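Peptidoglycan hydrolase FlgJ (Sphingomonas sp. A1, PDB 2ZYC) probably acts as a flagellum-specific muramidase that hydrolyses peptidoglycan so the rod can be assembled in the periplasm, with this chain being its C-terminal glycosyl hydrolase family 73 domain. Local coordinates at residues P23-V28 with R142-N147; A31-G36 with P134-K139. The protein carries 2 engineered substitutions. All coordinates share one frame; numbering follows the deposited sequence. Where two conformers were deposited one is given.

Contact 1 (P23-V28 with R142-N147); sequences PAHFLV and RVINGN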
loop_
_atom_site.group_PDB
_atom_site.type_symbol
_atom_site.label_atom_id
_atom_site.label_comp_id
_atom_site.label_asym_id
_atom_site.label_seq_id
_atom_site.Cartn_x
_atom_site.Cartn_y
_atom_site.Cartn_z
ATOM N N PRO A 23 -10.776 -5.007 -4.094
ATOM C CA PRO A 23 -11.269 -4.743 -2.724
ATOM C C PRO A 23 -10.335 -3.839 -1.907
ATOM O O PRO A 23 -9.112 -3.955 -2.012
ATOM C CB PRO A 23 -11.358 -6.141 -2.101
ATOM C CG PRO A 23 -11.389 -7.078 -3.276
ATOM C CD PRO A 23 -10.526 -6.444 -4.310
ATOM N N ALA A 24 -10.925 -2.947 -1.110
ATOM C CA ALA A 24 -10.172 -1.988 -0.299
ATOM C C ALA A 24 -9.125 -2.636 0.611
ATOM O O ALA A 24 -8.014 -2.122 0.747
ATOM C CB ALA A 24 -11.120 -1.110 0.513
ATOM N N HIS A 25 -9.465 -3.774 1.216
ATOM C CA HIS A 25 -8.536 -4.405 2.152
ATOM C C HIS A 25 -7.273 -4.944 1.478
ATOM O O HIS A 25 -6.262 -5.157 2.155
ATOM C CB HIS A 25 -9.231 -5.468 3.016
ATOM C CG HIS A 25 -9.473 -6.776 2.328
ATOM N ND1 HIS A 25 -10.394 -6.929 1.313
ATOM C CD2 HIS A 25 -8.960 -8.007 2.559
ATOM C CE1 HIS A 25 -10.416 -8.192 0.932
ATOM N NE2 HIS A 25 -9.553 -8.867 1.669
ATOM N N PHE A 26 -7.324 -5.159 0.159
ATOM C CA PHE A 26 -6.100 -5.539 -0.582
ATOM C C PHE A 26 -5.049 -4.432 -0.449
ATOM O O PHE A 26 -3.856 -4.711 -0.272
ATOM C CB PHE A 26 -6.376 -5.778 -2.075
ATOM C CG PHE A 26 -7.051 -7.093 -2.389
ATOM C CD1 PHE A 26 -7.679 -7.848 -1.402
ATOM C CD2 PHE A 26 -7.080 -7.560 -3.704
ATOM C CE1 PHE A 26 -8.303 -9.059 -1.711
ATOM C CE2 PHE A 26 -7.717 -8.760 -4.021
ATOM C CZ PHE A 26 -8.331 -9.505 -3.017
ATOM N N LEU A 27 -5.502 -3.184 -0.533
ATOM C CA LEU A 27 -4.607 -2.027 -0.457
ATOM C C LEU A 27 -4.151 -1.735 0.972
ATOM O O LEU A 27 -3.009 -1.319 1.192
ATOM C CB LEU A 27 -5.263 -0.794 -1.090
ATOM C CG LEU A 27 -5.602 -0.915 -2.583
ATOM C CD1 LEU A 27 -6.214 0.374 -3.081
ATOM C CD2 LEU A 27 -4.374 -1.277 -3.421
ATOM N N VAL A 28 -5.045 -1.951 1.937
ATOM C CA VAL A 28 -4.694 -1.851 3.360
ATOM C C VAL A 28 -3.614 -2.881 3.698
ATOM O O VAL A 28 -2.623 -2.560 4.361
ATOM C CB VAL A 28 -5.920 -2.064 4.283
ATOM C CG1 VAL A 28 -5.485 -2.086 5.766
ATOM C CG2 VAL A 28 -6.983 -0.976 4.037
ATOM N N ARG A 142 -0.757 -13.721 2.185
ATOM C CA ARG A 142 -0.864 -14.120 3.589
ATOM C C ARG A 142 -1.457 -13.003 4.467
ATOM O O ARG A 142 -2.267 -13.273 5.352
ATOM C CB ARG A 142 0.488 -14.599 4.150
ATOM C CG ARG A 142 0.342 -15.377 5.463
ATOM C CD ARG A 142 1.687 -15.812 6.050
ATOM N NE ARG A 142 1.484 -16.686 7.210
ATOM C CZ ARG A 142 2.408 -16.956 8.130
ATOM N NH1 ARG A 142 2.114 -17.764 9.147
ATOM N NH2 ARG A 142 3.621 -16.421 8.040
ATOM N N VAL A 143 -1.064 -11.755 4.216
ATOM C CA VAL A 143 -1.613 -10.626 4.969
ATOM C C VAL A 143 -3.083 -10.399 4.582
ATOM O O VAL A 143 -3.944 -10.209 5.452
ATOM C CB VAL A 143 -0.781 -9.316 4.789
ATOM C CG1 VAL A 143 -1.400 -8.159 5.577
ATOM C CG2 VAL A 143 0.663 -9.520 5.235
ATOM N N ILE A 144 -3.357 -10.433 3.279
ATOM C CA ILE A 144 -4.701 -10.201 2.756
ATOM C C ILE A 144 -5.725 -11.181 3.340
ATOM O O ILE A 144 -6.830 -10.779 3.721
ATOM C CB ILE A 144 -4.723 -10.245 1.207
ATOM C CG1 ILE A 144 -4.004 -9.014 0.636
ATOM C CG2 ILE A 144 -6.164 -10.307 0.680
ATOM C CD1 ILE A 144 -3.831 -9.024 -0.885
ATOM N N ASN A 145 -5.328 -12.451 3.406
ATOM C CA ASN A 145 -6.183 -13.557 3.834
ATOM C C ASN A 145 -6.085 -13.874 5.332
ATOM O O ASN A 145 -6.789 -14.753 5.827
ATOM C CB ASN A 145 -5.859 -14.808 3.001
ATOM C CG ASN A 145 -6.165 -14.622 1.507
ATOM O OD1 ASN A 145 -5.439 -15.128 0.643
ATOM N ND2 ASN A 145 -7.235 -13.895 1.205
ATOM N N GLY A 146 -5.245 -13.130 6.047
ATOM C CA GLY A 146 -4.914 -13.438 7.445
ATOM C C GLY A 146 -5.919 -12.954 8.474
ATOM O O GLY A 146 -6.681 -12.009 8.225
ATOM N N ASN A 147 -5.901 -13.609 9.637
ATOM C CA ASN A 147 -6.794 -13.282 10.746
ATOM C C ASN A 147 -6.472 -11.926 11.364
ATOM O O ASN A 147 -7.363 -11.243 11.861
ATOM C CB ASN A 147 -6.734 -14.370 11.827
ATOM C CG ASN A 147 -7.285 -15.708 11.354
ATOM O OD1 ASN A 147 -8.344 -15.779 10.727
ATOM N ND2 ASN A 147 -6.569 -16.778 11.667
#
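His25, Phe26 and Ile144 make this contact between the start of helix 24-35 and the end of helix 136-145. Before them, Pro23 packs within its own segment, its CD 3.6 Å above one face of the Phe26 ring, toward the rim. At His25, CG stands between the backbone N and the carbonyl carbon (chi1 78°), which swings the imidazole edge toward Ile144. Its CD2 lies 3.7 Å from Ile144 O, nearly in the ring plane, and NE2 is 3.8 Å from Ile144 CG2. Phe26 CD1 covers one face of this imidazole, while Leu149 and Leu153 of helix 147-156 also pack on His25. With an alanine in place of the imidazole, Ile144 CG2 and Phe26 CD1 lose a packing partner, and a gap is likely to open beside helix 147-156. Next along the helix, the Phe26 side chain starts away from 142-147, but its ring returns to Ile144, the two side chains crossing at about a right angle. Its CE1 is 3.4 Å from Ile144 CG2, and Ile144 CD1 comes over the face opposite Pro23, 4.0 Å from Phe26 CG. Phe121 of helix 118-127 meets both residues. No hydrogen bond crosses between the segments: both branches of Ile144 grip the aromatic ring, so this buried helix junction rests on van der Waals packing, to which the imidazole adds its edge.

Contact 2 (A31-G36 with P134-K139); sequences AALETG and PSYADK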
loop_
_atom_site.group_PDB
_atom_site.type_symbol
_atom_site.label_atom_id
_atom_site.label_comp_id
_atom_site.label_asym_id
_atom_site.label_seq_id
_atom_site.Cartn_x
_atom_site.Cartn_y
_atom_site.Cartn_z
ATOM N N ALA A 31 -0.173 -1.875 2.134
ATOM C CA ALA A 31 0.434 -0.788 2.908
ATOM C C ALA A 31 0.987 -1.306 4.243
ATOM O O ALA A 31 2.075 -0.907 4.665
ATOM C CB ALA A 31 -0.569 0.317 3.131
ATOM N N ALA A 32 0.231 -2.190 4.889
ATOM C CA ALA A 32 0.651 -2.845 6.132
ATOM C C ALA A 32 1.936 -3.659 5.951
ATOM O O ALA A 32 2.847 -3.586 6.776
ATOM C CB ALA A 32 -0.457 -3.741 6.661
ATOM N N LEU A 33 1.998 -4.446 4.880
ATOM C CA LEU A 33 3.180 -5.255 4.607
ATOM C C LEU A 33 4.395 -4.349 4.383
ATOM O O LEU A 33 5.489 -4.608 4.912
ATOM C CB LEU A 33 2.943 -6.150 3.385
ATOM C CG LEU A 33 4.115 -7.058 2.976
ATOM C CD1 LEU A 33 4.487 -8.002 4.119
ATOM C CD2 LEU A 33 3.752 -7.846 1.730
ATOM N N GLU A 34 4.188 -3.280 3.615
ATOM C CA GLU A 34 5.277 -2.373 3.245
ATOM C C GLU A 34 5.875 -1.601 4.416
ATOM O O GLU A 34 7.060 -1.276 4.409
ATOM C CB GLU A 34 4.829 -1.395 2.151
ATOM C CG GLU A 34 4.668 -2.042 0.779
ATOM C CD GLU A 34 5.902 -2.837 0.353
ATOM O OE1 GLU A 34 7.028 -2.311 0.483
ATOM O OE2 GLU A 34 5.742 -3.983 -0.123
ATOM N N THR A 35 5.064 -1.323 5.428
ATOM C CA THR A 35 5.490 -0.421 6.494
ATOM C C THR A 35 5.375 -1.029 7.889
ATOM O O THR A 35 5.437 -0.299 8.873
ATOM C CB THR A 35 4.669 0.892 6.488
ATOM O OG1 THR A 35 3.289 0.591 6.717
ATOM C CG2 THR A 35 4.834 1.647 5.180
ATOM N N GLY A 36 5.209 -2.348 7.968
ATOM C CA GLY A 36 5.016 -3.030 9.252
ATOM C C GLY A 36 3.849 -2.422 9.999
ATOM O O GLY A 36 3.996 -1.962 11.140
ATOM N N PRO A 134 10.609 -13.127 -5.325
ATOM C CA PRO A 134 9.761 -14.210 -5.829
ATOM C C PRO A 134 8.647 -14.592 -4.851
ATOM O O PRO A 134 7.609 -15.103 -5.276
ATOM C CB PRO A 134 10.740 -15.383 -6.012
ATOM C CG PRO A 134 12.095 -14.774 -6.005
ATOM C CD PRO A 134 12.014 -13.552 -5.166
ATOM N N SER A 135 8.864 -14.331 -3.560
ATOM C CA SER A 135 7.880 -14.673 -2.531
ATOM C C SER A 135 6.891 -13.541 -2.237
ATOM O O SER A 135 6.039 -13.669 -1.349
ATOM C CB SER A 135 8.578 -15.130 -1.245
ATOM O OG SER A 135 9.189 -16.399 -1.419
ATOM N N TYR A 136 6.986 -12.440 -2.989
ATOM C CA TYR A 136 6.114 -11.279 -2.736
ATOM C C TYR A 136 4.627 -11.617 -2.730
ATOM O O TYR A 136 3.903 -11.213 -1.813
ATOM C CB TYR A 136 6.388 -10.096 -3.688
ATOM C CG TYR A 136 5.640 -8.844 -3.256
ATOM C CD1 TYR A 136 6.092 -8.078 -2.179
ATOM C CD2 TYR A 136 4.465 -8.450 -3.899
ATOM C CE1 TYR A 136 5.403 -6.941 -1.760
ATOM C CE2 TYR A 136 3.767 -7.313 -3.488
ATOM C CZ TYR A 136 4.247 -6.564 -2.422
ATOM O OH TYR A 136 3.573 -5.439 -1.999
ATOM N N ALA A 137 4.178 -12.363 -3.740
ATOM C CA ALA A 137 2.769 -12.723 -3.855
ATOM C C ALA A 137 2.296 -13.564 -2.671
ATOM O O ALA A 137 1.222 -13.325 -2.125
ATOM C CB ALA A 137 2.488 -13.432 -5.188
ATOM N N ASP A 138 3.122 -14.526 -2.261
ATOM C CA ASP A 138 2.811 -15.373 -1.115
ATOM C C ASP A 138 2.715 -14.554 0.171
ATOM O O ASP A 138 1.784 -14.733 0.957
ATOM C CB ASP A 138 3.866 -16.468 -0.944
ATOM C CG ASP A 138 3.714 -17.601 -1.948
ATOM O OD1 ASP A 138 2.683 -17.670 -2.658
ATOM O OD2 ASP A 138 4.645 -18.433 -2.020
ATOM N N LYS A 139 3.683 -13.664 0.372
ATOM C CA LYS A 139 3.729 -12.834 1.582
ATOM C C LYS A 139 2.555 -11.856 1.650
ATOM O O LYS A 139 1.927 -11.710 2.706
ATOM C CB LYS A 139 5.061 -12.098 1.675
ATOM C CG LYS A 139 6.234 -13.023 1.960
ATOM C CD LYS A 139 7.536 -12.271 1.836
ATOM C CE LYS A 139 8.724 -13.212 1.951
ATOM N NZ LYS A 139 9.961 -12.528 1.496
#
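In Tyr136, CG lies opposite the backbone N (chi1 -171°), which extends the phenol across to helix 24-35; the Glu34 side chain bends at chi2 (-52°) and crosses that of Tyr136 at about a right angle. Tyr136 OH donates a hydrogen bond to Glu34 OE2 over 3.2 Å, reaching the anti side of the carboxylate and 24° out of its plane. OE2 also lies at the edge of the phenol ring, 3.4 Å from Tyr136 CE1. The other carboxylate oxygen, OE1, is hydrogen-bonded to Asn55, and Tyr136 OH has a further, weak bond to Gln30. Leu33 slides past Tyr136 in the opposite direction, with CD2 4.0 Å from Tyr136 CE1 and 4.4 Å from Lys139 CB; the amine of Lys139 turns away to a salt bridge with Asp133. Behind Glu34 the helix closes with Thr35 OG1 bonded to Ala31 O at 2.8 Å and a Schellman motif at Gly36. Lysozyme-clan hydrolases commonly carry their acid glutamate near the end of such a helix, and the position of Glu34 is consistent with that. With Tyr136 on one oxygen and Asn55 on the other, the carboxylate has its rotation restricted.

How the contacts relate
Contacts 1 and 2 fasten the same two helices, 24-35 and 136-145, at different levels, with centres about 10 Å apart. The helices run in broadly opposite directions: the start of the first faces the end of the second in contact 1, and the reverse holds in contact 2. Packing carries across from one to the other, as Val143 CG2 lies 4.3 Å from Leu33 CD1. Contact 1 is the buried, apolar end, whereas contact 2 is partly buried and adds a polar pair. If Glu34 marks the catalytic cleft, as its placement suggests, contact 2 includes part of that site and contact 1 lies farther back along the helix pair.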